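Methylocystis parvus OBBP MbnE (Methylocystis parvus OBBP, PDB 5ICQ) is a periplasmic solute-binding protein that probably captures methanobactin, a copper-binding peptide, for uptake into the cell. Local coordinates at residues F444-M449 against F492-G497; N327-L332 against Q488-D493; V170-A175 against A182-G187; P122-V127 against E192-L197; V68-T73 against I263-F268. One frame throughout, in Å; residues are numbered along the deposited sequence.

The five contacts fall into three separate places in the fold. Contacts 1 and 2 lie side by side, their centres 8 Å apart, and share F492 and D493, the link between helix 480-489 and strand 494-498 of a mixed sheet. Contacts 3 and 4, with centres 10 Å apart, meet on the antiparallel sheet that holds neighbouring strands 126-131 and 180-184, joined by backbone pairing of V127 with Y183. Contact 5 pairs strands of a third sheet, with its centre at least 36 Å from the other four. Along the chain contact 3 is nested within contact 4, and both within contact 5, whereas contacts 1 and 2 follow later, consistent with the multi-domain build of a family 5 solute-binding protein.

Contact 1: residues F444-M449 against F492-G497; sequences FSFEIM and FDMMIG
M494 runs beside I448 and reaches the F446 ring, while on the other side of the strand M449 packs against F492 and M495. The M494 chain leaves with CG anti to its own nitrogen (chi1 176°) and then bends at chi3. Its SD thereby comes 3.8 Å from F446 CE2 and equally close to I448 CG1, a Met-aromatic contact in which the sulfur approaches the ring obliquely. The backbones pair as parallel strands of a mixed sheet, with M449 N donating to M494 O over 2.9 Å. Beyond this pair, M449 brings its methyl CE near both F492 CB, 4.1 Å away, and M495 SD; Y483 of helix 480-489 packs on both methionines. Where the strands begin to pair, D493 takes over from the backbone: its OD2 accepts from E447 N at 2.9 Å through the anti lone pair. A water joins E447 O and OE2 to D493 N, and E447 OE2 also forms a salt bridge with R486.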
# COMPACT_ATOMS: atom_id res chain seq x y z
N PHE A 444 -11.67 -26.04 24.27
CA PHE A 444 -11.46 -25.09 23.17
C PHE A 444 -10.14 -25.42 22.48
O PHE A 444 -9.09 -25.48 23.13
CB PHE A 444 -11.46 -23.65 23.68
CG PHE A 444 -11.73 -22.64 22.59
CD1 PHE A 444 -10.77 -22.36 21.63
CD2 PHE A 444 -12.96 -22.00 22.51
CE1 PHE A 444 -11.01 -21.45 20.61
CE2 PHE A 444 -13.22 -21.08 21.49
CZ PHE A 444 -12.24 -20.81 20.54
N SER A 445 -10.20 -25.65 21.17
CA SER A 445 -8.96 -25.85 20.42
C SER A 445 -9.14 -25.36 18.99
O SER A 445 -10.25 -25.38 18.44
CB SER A 445 -8.51 -27.31 20.44
OG SER A 445 -9.27 -28.10 19.57
N PHE A 446 -8.04 -24.91 18.39
CA PHE A 446 -8.10 -24.38 17.03
C PHE A 446 -6.72 -24.46 16.41
O PHE A 446 -5.73 -24.76 17.07
CB PHE A 446 -8.66 -22.95 16.99
CG PHE A 446 -7.72 -21.87 17.52
CD1 PHE A 446 -7.65 -21.59 18.87
CD2 PHE A 446 -6.96 -21.10 16.64
CE1 PHE A 446 -6.82 -20.58 19.35
CE2 PHE A 446 -6.11 -20.09 17.11
CZ PHE A 446 -6.04 -19.82 18.47
N GLU A 447 -6.67 -24.18 15.11
CA GLU A 447 -5.44 -24.28 14.35
C GLU A 447 -5.08 -22.92 13.76
O GLU A 447 -5.95 -22.23 13.23
CB GLU A 447 -5.61 -25.30 13.23
CG GLU A 447 -4.46 -25.33 12.23
CD GLU A 447 -4.84 -26.08 10.97
OE1 GLU A 447 -4.55 -27.29 10.87
OE2 GLU A 447 -5.47 -25.47 10.09
N ILE A 448 -3.80 -22.54 13.85
CA ILE A 448 -3.28 -21.38 13.13
C ILE A 448 -2.55 -21.90 11.90
O ILE A 448 -1.54 -22.59 12.01
CB ILE A 448 -2.32 -20.54 13.99
CG1 ILE A 448 -3.00 -20.06 15.27
CG2 ILE A 448 -1.78 -19.34 13.16
CD1 ILE A 448 -2.04 -19.32 16.22
N MET A 449 -3.03 -21.53 10.71
CA MET A 449 -2.37 -21.94 9.48
C MET A 449 -1.29 -20.91 9.14
O MET A 449 -1.57 -19.71 9.11
CB MET A 449 -3.38 -22.06 8.34
CG MET A 449 -2.75 -22.34 6.99
SD MET A 449 -3.99 -22.51 5.66
CE MET A 449 -4.51 -20.81 5.42
N PHE A 492 -9.74 -22.11 7.30
CA PHE A 492 -8.80 -21.93 8.41
C PHE A 492 -9.59 -21.46 9.62
O PHE A 492 -10.70 -20.92 9.50
CB PHE A 492 -7.69 -20.93 8.05
CG PHE A 492 -8.20 -19.55 7.65
CD1 PHE A 492 -8.51 -18.60 8.62
CD2 PHE A 492 -8.38 -19.22 6.31
CE1 PHE A 492 -9.01 -17.35 8.27
CE2 PHE A 492 -8.87 -17.96 5.94
CZ PHE A 492 -9.18 -17.03 6.92
N ASP A 493 -9.02 -21.72 10.81
CA ASP A 493 -9.55 -21.10 12.03
C ASP A 493 -8.94 -19.72 12.23
O ASP A 493 -9.65 -18.76 12.56
CB ASP A 493 -9.23 -21.95 13.27
CG ASP A 493 -9.91 -23.32 13.26
OD1 ASP A 493 -11.02 -23.45 12.68
OD2 ASP A 493 -9.32 -24.25 13.85
N MET A 494 -7.62 -19.63 12.04
CA MET A 494 -6.86 -18.40 12.19
C MET A 494 -5.69 -18.44 11.22
O MET A 494 -5.14 -19.51 10.95
CB MET A 494 -6.33 -18.26 13.63
CG MET A 494 -5.42 -17.03 13.86
SD MET A 494 -4.99 -16.84 15.61
CE MET A 494 -6.53 -16.23 16.27
N MET A 495 -5.33 -17.29 10.68
CA MET A 495 -4.16 -17.19 9.83
C MET A 495 -3.64 -15.78 9.98
O MET A 495 -4.26 -14.94 10.64
CB MET A 495 -4.48 -17.53 8.36
CG MET A 495 -5.48 -16.61 7.70
SD MET A 495 -5.60 -16.96 5.91
CE MET A 495 -4.13 -16.14 5.32
N ILE A 496 -2.49 -15.50 9.39
CA ILE A 496 -1.92 -14.15 9.44
C ILE A 496 -2.30 -13.44 8.16
O ILE A 496 -2.12 -13.98 7.06
CB ILE A 496 -0.40 -14.20 9.66
CG1 ILE A 496 -0.13 -14.67 11.09
CG2 ILE A 496 0.21 -12.82 9.41
CD1 ILE A 496 1.33 -14.98 11.40
N GLY A 497 -2.87 -12.24 8.28
CA GLY A 497 -3.35 -11.50 7.13
C GLY A 497 -2.80 -10.09 7.13
O GLY A 497 -2.34 -9.58 8.15
O HOH W 1 -6.46 -22.92 10.56
O HOH W 2 -0.75 -17.39 8.03

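Contact 2: residues N327-L332 against Q488-D493; sequences NTRRAL and QKFDFD. With SO4 (sulfate ion), chain C.
The guanidinium of R329 lies flat on the F490 ring, a cation-pi stack with planes 12° apart and NH2 over the ring centre; Q488 O lies over the opposite ring face. In the R330 guanidinium, F492 O sits over one face, while D491 OD1 and a water lie in plane at the edge. These contacts join a type I turn, N327 to R330, to the Schellman motif ending helix 480-489, where F490 has positive phi. R330 spans a salt-bridge network: NH2 reaches D491 OD1 at 2.9 Å, and NH1 reaches D493 OD1 at 2.9 Å from above its carboxylate plane. The water links NH1 with D491 OD1, closing a small ring of polar contacts. Facing these, N327 uses both ends of its amide. Its CG stands opposite the backbone nitrogen (chi1 -176°), directing ND2 to F492 O at 2.9 Å, with the acceptor in the amide plane. OD1 accepts from R329 N, forming an Asx turn, and from R329 NH1 on the other face of the amide, consistent with the guanidinium being held flat on F490. R329 NH1 and NH2 also donate to the carbonyls of L526 and A518. Just beyond the turn, A331 N donates to O4 of a sulfate ion, probably from the crystallisation liquor, at 2.8 Å.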
# COMPACT_ATOMS: atom_id res chain seq x y z
N ASN A 327 -11.26 -16.36 11.96
CA ASN A 327 -12.30 -16.67 10.99
C ASN A 327 -13.64 -16.60 11.70
O ASN A 327 -14.10 -17.58 12.30
CB ASN A 327 -12.08 -18.04 10.34
CG ASN A 327 -13.12 -18.33 9.26
OD1 ASN A 327 -14.07 -17.56 9.09
ND2 ASN A 327 -12.94 -19.42 8.52
N THR A 328 -14.29 -15.43 11.63
CA THR A 328 -15.52 -15.26 12.40
C THR A 328 -16.69 -16.00 11.78
O THR A 328 -17.79 -15.98 12.36
CB THR A 328 -15.89 -13.79 12.57
OG1 THR A 328 -16.33 -13.24 11.31
CG2 THR A 328 -14.67 -12.98 13.03
N ARG A 329 -16.51 -16.64 10.62
CA ARG A 329 -17.56 -17.47 10.05
C ARG A 329 -17.75 -18.75 10.84
O ARG A 329 -18.80 -19.41 10.71
CB ARG A 329 -17.25 -17.84 8.59
CG ARG A 329 -16.95 -16.65 7.68
CD ARG A 329 -16.35 -17.13 6.36
NE ARG A 329 -15.81 -16.02 5.56
CZ ARG A 329 -14.60 -15.51 5.72
NH1 ARG A 329 -13.80 -15.98 6.68
NH2 ARG A 329 -14.18 -14.52 4.95
N ARG A 330 -16.75 -19.15 11.61
CA ARG A 330 -16.81 -20.41 12.35
C ARG A 330 -17.24 -20.16 13.79
O ARG A 330 -16.83 -19.18 14.41
CB ARG A 330 -15.45 -21.12 12.29
CG ARG A 330 -15.09 -21.54 10.85
CD ARG A 330 -13.78 -22.33 10.76
NE ARG A 330 -13.64 -22.93 9.43
CZ ARG A 330 -12.62 -23.70 9.05
NH1 ARG A 330 -11.63 -23.98 9.89
NH2 ARG A 330 -12.60 -24.21 7.82
N ALA A 331 -18.09 -21.06 14.31
CA ALA A 331 -18.78 -20.81 15.57
C ALA A 331 -17.82 -20.49 16.71
O ALA A 331 -18.14 -19.67 17.58
CB ALA A 331 -19.65 -22.02 15.93
N LEU A 332 -16.63 -21.09 16.71
CA LEU A 332 -15.71 -20.87 17.83
C LEU A 332 -15.24 -19.43 17.94
O LEU A 332 -14.82 -19.02 19.03
CB LEU A 332 -14.50 -21.80 17.72
CG LEU A 332 -13.35 -21.36 16.82
CD1 LEU A 332 -12.20 -22.36 16.97
CD2 LEU A 332 -13.77 -21.28 15.36
N GLN A 488 -8.11 -18.86 -0.02
CA GLN A 488 -9.16 -18.47 -0.96
C GLN A 488 -10.52 -19.00 -0.54
O GLN A 488 -11.55 -18.34 -0.75
CB GLN A 488 -8.81 -18.98 -2.37
CG GLN A 488 -7.73 -18.14 -3.03
CD GLN A 488 -7.20 -18.76 -4.31
OE1 GLN A 488 -7.48 -19.92 -4.62
NE2 GLN A 488 -6.43 -17.99 -5.07
N LYS A 489 -10.57 -20.21 0.02
CA LYS A 489 -11.81 -20.83 0.45
C LYS A 489 -12.15 -20.53 1.90
O LYS A 489 -13.19 -21.00 2.38
CB LYS A 489 -11.73 -22.34 0.24
CG LYS A 489 -11.50 -22.73 -1.22
CD LYS A 489 -11.48 -24.24 -1.42
CE LYS A 489 -11.55 -24.60 -2.91
NZ LYS A 489 -11.51 -26.07 -3.16
N PHE A 490 -11.31 -19.75 2.60
CA PHE A 490 -11.49 -19.46 4.03
C PHE A 490 -11.50 -20.74 4.86
O PHE A 490 -12.25 -20.85 5.84
CB PHE A 490 -12.75 -18.61 4.27
CG PHE A 490 -12.83 -17.38 3.38
CD1 PHE A 490 -11.82 -16.43 3.39
CD2 PHE A 490 -13.92 -17.18 2.54
CE1 PHE A 490 -11.89 -15.28 2.57
CE2 PHE A 490 -14.01 -16.04 1.72
CZ PHE A 490 -12.98 -15.10 1.73
N ASP A 491 -10.65 -21.70 4.49
CA ASP A 491 -10.57 -22.97 5.21
C ASP A 491 -9.45 -22.88 6.26
O ASP A 491 -8.37 -23.48 6.13
CB ASP A 491 -10.36 -24.12 4.25
CG ASP A 491 -10.24 -25.46 4.95
OD1 ASP A 491 -10.67 -25.57 6.13
OD2 ASP A 491 -9.71 -26.40 4.34
N PHE A 492 -9.74 -22.11 7.30
CA PHE A 492 -8.80 -21.93 8.41
C PHE A 492 -9.59 -21.46 9.62
O PHE A 492 -10.70 -20.92 9.50
CB PHE A 492 -7.69 -20.93 8.05
CG PHE A 492 -8.20 -19.55 7.65
CD1 PHE A 492 -8.51 -18.60 8.62
CD2 PHE A 492 -8.38 -19.22 6.31
CE1 PHE A 492 -9.01 -17.35 8.27
CE2 PHE A 492 -8.87 -17.96 5.94
CZ PHE A 492 -9.18 -17.03 6.92
N ASP A 493 -9.02 -21.72 10.81
CA ASP A 493 -9.55 -21.10 12.03
C ASP A 493 -8.94 -19.72 12.23
O ASP A 493 -9.65 -18.76 12.56
CB ASP A 493 -9.23 -21.95 13.27
CG ASP A 493 -9.91 -23.32 13.26
OD1 ASP A 493 -11.02 -23.45 12.68
OD2 ASP A 493 -9.32 -24.25 13.85
S SO4 C . -18.71 -24.20 12.20
O1 SO4 C . -18.45 -24.24 10.76
O2 SO4 C . -19.63 -25.28 12.56
O3 SO4 C . -17.45 -24.39 12.91
O4 SO4 C . -19.30 -22.92 12.55
O HOH W 3 -9.43 -25.43 8.79

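Contact 3: residues V170-A175 against A182-G187; sequences VKSATA and AYDLTG
V170 and A173 press on the Y183 ring, the close-packed side of this contact: A173 CB comes 3.6 Å from Y183 CE1, and V170 CG1 meets the ring edge. The second V170 methyl, CG2, lies 3.8 Å from L185 CD2. F152 of helix 145-158 and L197 of helix 193-198 also cover Y183. The strands form a beta hairpin at the margin of the antiparallel sheet; T174 and A182 are a hydrogen-bonded pair, and D184 N donates to S172 O at 2.8 Å. A classic beta bulge sets K171 and S172 together opposite D184: K171 N bonds to D184 O at 2.7 Å and S172 N bonds to it only weakly. The other side is more open and polar. There a water joins S172 OG, T174 OG1 and A182 O. The K171 chain, bent at chi2 and chi4, curls past the end of the strands, where K171 NZ donates to T186 O at 3.1 Å. D184 OD1 accepts from T186 N, an Asx turn, and from T186 OG1; R126 lies beside this carboxylate, though the exact place of its NH1 is doubtful.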
# COMPACT_ATOMS: atom_id res chain seq x y z
N VAL A 170 -17.59 3.91 -16.34
CA VAL A 170 -17.72 5.11 -17.16
C VAL A 170 -18.88 4.94 -18.13
O VAL A 170 -19.02 3.90 -18.78
CB VAL A 170 -16.41 5.37 -17.91
CG1 VAL A 170 -16.58 6.52 -18.89
CG2 VAL A 170 -15.29 5.67 -16.93
N LYS A 171 -19.71 5.98 -18.25
CA LYS A 171 -20.85 5.89 -19.16
C LYS A 171 -20.44 6.09 -20.61
O LYS A 171 -20.89 5.36 -21.50
CB LYS A 171 -21.93 6.90 -18.76
CG LYS A 171 -22.60 6.60 -17.43
CD LYS A 171 -23.20 5.20 -17.44
CE LYS A 171 -24.18 4.98 -16.29
NZ LYS A 171 -23.49 4.96 -14.97
N SER A 172 -19.58 7.07 -20.88
CA SER A 172 -19.02 7.21 -22.22
C SER A 172 -17.66 7.88 -22.14
O SER A 172 -17.39 8.65 -21.21
CB SER A 172 -19.94 8.00 -23.16
OG SER A 172 -19.89 9.39 -22.89
N ALA A 173 -16.81 7.56 -23.11
CA ALA A 173 -15.49 8.17 -23.28
C ALA A 173 -15.38 8.61 -24.73
O ALA A 173 -15.43 7.78 -25.64
CB ALA A 173 -14.37 7.18 -22.94
N THR A 174 -15.23 9.92 -24.94
CA THR A 174 -15.22 10.48 -26.28
C THR A 174 -14.14 11.54 -26.39
O THR A 174 -13.59 12.03 -25.40
CB THR A 174 -16.57 11.11 -26.65
OG1 THR A 174 -16.80 12.24 -25.79
CG2 THR A 174 -17.71 10.12 -26.49
N ALA A 175 -13.84 11.91 -27.64
CA ALA A 175 -12.86 12.95 -27.95
C ALA A 175 -13.58 14.03 -28.74
O ALA A 175 -13.73 13.91 -29.97
CB ALA A 175 -11.69 12.37 -28.75
N ALA A 182 -13.29 13.48 -23.02
CA ALA A 182 -14.44 13.71 -22.16
C ALA A 182 -14.95 12.37 -21.63
O ALA A 182 -15.31 11.48 -22.42
CB ALA A 182 -15.54 14.44 -22.92
N TYR A 183 -15.00 12.24 -20.31
CA TYR A 183 -15.57 11.06 -19.66
C TYR A 183 -16.91 11.43 -19.02
O TYR A 183 -16.97 12.35 -18.18
CB TYR A 183 -14.62 10.50 -18.59
CG TYR A 183 -13.36 9.86 -19.12
CD1 TYR A 183 -13.38 8.60 -19.71
CD2 TYR A 183 -12.12 10.50 -18.98
CE1 TYR A 183 -12.23 8.01 -20.17
CE2 TYR A 183 -10.96 9.90 -19.45
CZ TYR A 183 -11.01 8.66 -20.04
OH TYR A 183 -9.85 8.07 -20.50
N ASP A 184 -17.96 10.71 -19.41
CA ASP A 184 -19.29 10.78 -18.82
C ASP A 184 -19.39 9.85 -17.62
O ASP A 184 -19.35 8.62 -17.77
CB ASP A 184 -20.30 10.45 -19.92
CG ASP A 184 -21.73 10.20 -19.42
OD1 ASP A 184 -21.99 9.87 -18.27
OD2 ASP A 184 -22.65 10.40 -20.24
N LEU A 185 -19.57 10.42 -16.42
CA LEU A 185 -19.74 9.63 -15.20
C LEU A 185 -21.12 9.84 -14.57
O LEU A 185 -21.27 9.66 -13.36
CB LEU A 185 -18.65 9.96 -14.18
CG LEU A 185 -17.21 10.12 -14.68
CD1 LEU A 185 -16.27 10.48 -13.53
CD2 LEU A 185 -16.76 8.87 -15.38
N THR A 186 -22.15 10.21 -15.34
CA THR A 186 -23.47 10.42 -14.73
C THR A 186 -24.01 9.13 -14.13
O THR A 186 -23.96 8.06 -14.75
CB THR A 186 -24.50 10.96 -15.73
OG1 THR A 186 -24.40 10.28 -16.98
CG2 THR A 186 -24.41 12.48 -15.88
N GLY A 187 -24.52 9.23 -12.90
CA GLY A 187 -25.16 8.12 -12.23
C GLY A 187 -24.24 7.16 -11.52
O GLY A 187 -24.73 6.19 -10.94
O HOH W 4 -17.96 11.36 -23.15

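Contact 4: residues P122-V127 against E192-L197; sequences PARTRV and ELPLIL
R124 lies across the P194 ring at about a right angle, its methylene groups CB and CD facing P194 CG, with CB the nearer at 4.0 Å. The contact packs the start of strand 126-131, in the antiparallel sheet, and the loop before it against helix 193-198. R124 has CG beside its backbone nitrogen (chi1 -61°) and is extended from CG to NE, a shape that carries the guanidinium past the proline to L195. Carbonyls hold that buried charged group: NH1 donates to R191 O and M40 O, and NH2 to A39 O. V127, three residues on and within the strand, points toward the helix and offers one methyl, CG1, to two residues a turn apart, with P194 CB and L197 CD1 each 4.3 Å away. L195 has a similar first torsion (chi1 -73°), and its branch brings one methyl over a face of the R124 guanidinium, with L195 CD1 3.8 Å from R124 NH1.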
# COMPACT_ATOMS: atom_id res chain seq x y z
N PRO A 122 -17.95 19.80 -9.12
CA PRO A 122 -17.80 19.36 -7.72
C PRO A 122 -18.45 18.01 -7.42
O PRO A 122 -17.94 17.26 -6.58
CB PRO A 122 -18.45 20.49 -6.92
CG PRO A 122 -18.26 21.70 -7.80
CD PRO A 122 -18.42 21.19 -9.21
N ALA A 123 -19.56 17.68 -8.09
CA ALA A 123 -20.22 16.41 -7.87
C ALA A 123 -19.54 15.25 -8.59
O ALA A 123 -19.92 14.10 -8.37
CB ALA A 123 -21.69 16.49 -8.31
N ARG A 124 -18.56 15.54 -9.45
CA ARG A 124 -17.77 14.51 -10.14
C ARG A 124 -18.67 13.59 -10.97
O ARG A 124 -18.55 12.36 -10.93
CB ARG A 124 -16.90 13.73 -9.15
CG ARG A 124 -15.91 14.66 -8.45
CD ARG A 124 -14.81 13.94 -7.66
NE ARG A 124 -13.89 14.95 -7.12
CZ ARG A 124 -12.97 14.73 -6.18
NH1 ARG A 124 -12.81 13.52 -5.65
NH2 ARG A 124 -12.22 15.73 -5.76
N THR A 125 -19.57 14.20 -11.73
CA THR A 125 -20.37 13.48 -12.71
C THR A 125 -19.73 13.46 -14.10
O THR A 125 -20.16 12.67 -14.95
CB THR A 125 -21.78 14.10 -12.81
OG1 THR A 125 -21.66 15.49 -13.17
CG2 THR A 125 -22.51 14.00 -11.47
N ARG A 126 -18.72 14.31 -14.34
CA ARG A 126 -18.02 14.50 -15.60
C ARG A 126 -16.59 14.89 -15.33
O ARG A 126 -16.32 15.68 -14.42
CB ARG A 126 -18.56 15.65 -16.44
CG ARG A 126 -19.28 15.30 -17.67
CD ARG A 126 -20.53 14.63 -17.24
NE ARG A 126 -21.47 14.27 -18.27
CZ ARG A 126 -22.14 13.10 -18.30
NH1 ARG A 126 -21.81 12.17 -17.41
NH2 ARG A 126 -23.00 12.91 -19.27
N VAL A 127 -15.70 14.49 -16.24
CA VAL A 127 -14.36 15.06 -16.28
C VAL A 127 -13.85 15.07 -17.71
O VAL A 127 -13.96 14.07 -18.43
CB VAL A 127 -13.40 14.30 -15.35
CG1 VAL A 127 -13.35 12.80 -15.69
CG2 VAL A 127 -12.01 14.93 -15.38
N GLU A 192 -13.87 8.82 -6.42
CA GLU A 192 -12.49 8.45 -6.72
C GLU A 192 -12.26 8.24 -8.22
O GLU A 192 -11.13 8.38 -8.69
CB GLU A 192 -12.15 7.18 -5.94
CG GLU A 192 -10.68 6.88 -5.78
CD GLU A 192 -10.47 5.55 -5.08
OE1 GLU A 192 -11.32 5.16 -4.25
OE2 GLU A 192 -9.45 4.89 -5.37
N LEU A 193 -13.32 7.96 -8.97
CA LEU A 193 -13.15 7.57 -10.37
C LEU A 193 -12.42 8.60 -11.23
O LEU A 193 -11.59 8.18 -12.05
CB LEU A 193 -14.52 7.21 -10.97
CG LEU A 193 -14.53 6.68 -12.41
CD1 LEU A 193 -13.62 5.49 -12.52
CD2 LEU A 193 -15.96 6.30 -12.81
N PRO A 194 -12.66 9.92 -11.11
CA PRO A 194 -11.88 10.86 -11.94
C PRO A 194 -10.38 10.81 -11.70
O PRO A 194 -9.61 11.00 -12.65
CB PRO A 194 -12.46 12.23 -11.55
CG PRO A 194 -13.85 11.93 -11.10
CD PRO A 194 -13.72 10.62 -10.37
N LEU A 195 -9.95 10.55 -10.46
CA LEU A 195 -8.52 10.46 -10.18
C LEU A 195 -7.94 9.15 -10.70
O LEU A 195 -6.79 9.12 -11.14
CB LEU A 195 -8.24 10.60 -8.67
CG LEU A 195 -8.39 11.99 -8.04
CD1 LEU A 195 -9.84 12.33 -7.76
CD2 LEU A 195 -7.55 12.08 -6.78
N ILE A 196 -8.72 8.07 -10.63
CA ILE A 196 -8.29 6.80 -11.23
C ILE A 196 -8.11 6.96 -12.73
O ILE A 196 -7.13 6.47 -13.31
CB ILE A 196 -9.31 5.69 -10.89
CG1 ILE A 196 -9.25 5.35 -9.40
CG2 ILE A 196 -9.06 4.44 -11.73
CD1 ILE A 196 -10.43 4.55 -8.93
N LEU A 197 -9.04 7.65 -13.40
CA LEU A 197 -8.89 7.90 -14.83
C LEU A 197 -7.67 8.78 -15.10
O LEU A 197 -7.00 8.61 -16.13
CB LEU A 197 -10.15 8.57 -15.39
CG LEU A 197 -11.42 7.71 -15.34
CD1 LEU A 197 -12.65 8.54 -15.69
CD2 LEU A 197 -11.28 6.54 -16.29

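Contact 5: residues V68-T73 against I263-F268; sequences VGLPGT and IDLQYF
Parallel strands 65-71 and 262-268 pair at the edge of a four-stranded mixed sheet, and V68 to P71 match L265 to F268 residue for residue. V68 N donates to D264 O, and Q266 N to V68 O over 2.8 Å in a nearly straight bond (177°). The ladder continues through L70 N to Q266 O and F268 N to L70 O, then passes the end of the strand, where G72 N still reaches F268 O at 2.9 Å. On one face of the sheet L70 lies alongside Y267, both side chains pointing the same way. L70 CB sits over the Y267 ring, toward its rim, 4.1 Å from the centroid in a CH-pi contact, and L70 CD1 continues to the phenol end, 3.4 Å from Y267 OH. The polar partner of the hydroxyl is Q89 N, with which it forms a hydrogen bond. L70 CD1 touches L265 CD2 as well, at 4.1 Å, while V68 meets I263 through their CG2 methyls. G72 O approaches the Y267 ring at its edge, with Y267 CB 3.6 Å away. On the opposite face the F268 ring leans toward G69, where the absence of a side chain leaves CE1 4.2 Å from CA; L274 of helix 271-279 packs on F268 and P71. The staggered bonding, with V68 and L70 each donating to one residue and accepting from the next but one, is that of a regular parallel beta ladder.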
# COMPACT_ATOMS: atom_id res chain seq x y z
N VAL A 68 20.73 0.09 -9.47
CA VAL A 68 19.63 -0.33 -8.61
C VAL A 68 19.63 -1.86 -8.55
O VAL A 68 19.85 -2.53 -9.56
CB VAL A 68 18.29 0.19 -9.17
CG1 VAL A 68 17.11 -0.49 -8.52
CG2 VAL A 68 18.21 1.70 -8.99
N GLY A 69 19.40 -2.40 -7.36
CA GLY A 69 19.34 -3.84 -7.18
C GLY A 69 18.02 -4.29 -6.59
O GLY A 69 17.53 -3.72 -5.61
N LEU A 70 17.43 -5.33 -7.18
CA LEU A 70 16.13 -5.82 -6.78
C LEU A 70 16.18 -7.32 -6.58
O LEU A 70 16.93 -8.02 -7.27
CB LEU A 70 15.07 -5.50 -7.85
CG LEU A 70 14.74 -4.02 -8.03
CD1 LEU A 70 13.89 -3.79 -9.28
CD2 LEU A 70 14.02 -3.50 -6.77
N PRO A 71 15.41 -7.85 -5.63
CA PRO A 71 15.37 -9.30 -5.44
C PRO A 71 14.43 -9.95 -6.44
O PRO A 71 13.48 -9.34 -6.94
CB PRO A 71 14.85 -9.45 -4.01
CG PRO A 71 13.92 -8.29 -3.86
CD PRO A 71 14.50 -7.16 -4.71
N GLY A 72 14.70 -11.22 -6.74
CA GLY A 72 13.80 -11.96 -7.60
C GLY A 72 14.18 -11.92 -9.06
O GLY A 72 15.37 -11.93 -9.41
N THR A 73 13.19 -11.88 -9.95
CA THR A 73 13.45 -11.96 -11.38
C THR A 73 12.33 -11.25 -12.12
O THR A 73 11.39 -10.73 -11.52
CB THR A 73 13.58 -13.42 -11.82
OG1 THR A 73 14.05 -13.47 -13.18
CG2 THR A 73 12.24 -14.13 -11.72
N ILE A 263 19.81 4.39 -15.76
CA ILE A 263 19.41 3.62 -14.59
C ILE A 263 19.54 2.15 -14.95
O ILE A 263 18.87 1.68 -15.88
CB ILE A 263 17.98 3.92 -14.15
CG1 ILE A 263 17.82 5.42 -13.87
CG2 ILE A 263 17.64 3.06 -12.91
CD1 ILE A 263 16.37 5.86 -13.79
N ASP A 264 20.38 1.42 -14.22
CA ASP A 264 20.60 -0.01 -14.46
C ASP A 264 19.95 -0.79 -13.33
O ASP A 264 20.42 -0.76 -12.19
CB ASP A 264 22.09 -0.32 -14.57
CG ASP A 264 22.35 -1.78 -14.95
OD1 ASP A 264 21.46 -2.42 -15.54
OD2 ASP A 264 23.46 -2.27 -14.66
N LEU A 265 18.84 -1.47 -13.65
CA LEU A 265 18.10 -2.26 -12.67
C LEU A 265 18.56 -3.71 -12.77
O LEU A 265 18.27 -4.39 -13.76
CB LEU A 265 16.59 -2.16 -12.90
CG LEU A 265 15.98 -0.76 -12.74
CD1 LEU A 265 15.89 -0.05 -14.08
CD2 LEU A 265 14.62 -0.82 -12.07
N GLN A 266 19.28 -4.18 -11.75
CA GLN A 266 19.83 -5.53 -11.74
C GLN A 266 19.05 -6.40 -10.75
O GLN A 266 18.75 -5.96 -9.64
CB GLN A 266 21.30 -5.53 -11.35
CG GLN A 266 22.19 -4.63 -12.17
CD GLN A 266 23.61 -4.64 -11.64
OE1 GLN A 266 24.01 -5.57 -10.94
NE2 GLN A 266 24.38 -3.61 -11.96
N TYR A 267 18.76 -7.63 -11.16
CA TYR A 267 17.97 -8.56 -10.36
C TYR A 267 18.87 -9.63 -9.76
O TYR A 267 19.81 -10.11 -10.41
CB TYR A 267 16.86 -9.19 -11.21
CG TYR A 267 15.68 -8.26 -11.36
CD1 TYR A 267 15.73 -7.17 -12.23
CD2 TYR A 267 14.52 -8.44 -10.61
CE1 TYR A 267 14.66 -6.31 -12.36
CE2 TYR A 267 13.44 -7.58 -10.74
CZ TYR A 267 13.52 -6.52 -11.62
OH TYR A 267 12.45 -5.67 -11.75
N PHE A 268 18.58 -9.99 -8.51
CA PHE A 268 19.44 -10.87 -7.72
C PHE A 268 18.62 -12.01 -7.13
O PHE A 268 17.50 -11.80 -6.65
CB PHE A 268 20.15 -10.10 -6.58
CG PHE A 268 21.24 -9.17 -7.06
CD1 PHE A 268 20.93 -7.89 -7.49
CD2 PHE A 268 22.56 -9.59 -7.08
CE1 PHE A 268 21.94 -7.04 -7.94
CE2 PHE A 268 23.57 -8.75 -7.53
CZ PHE A 268 23.26 -7.47 -7.96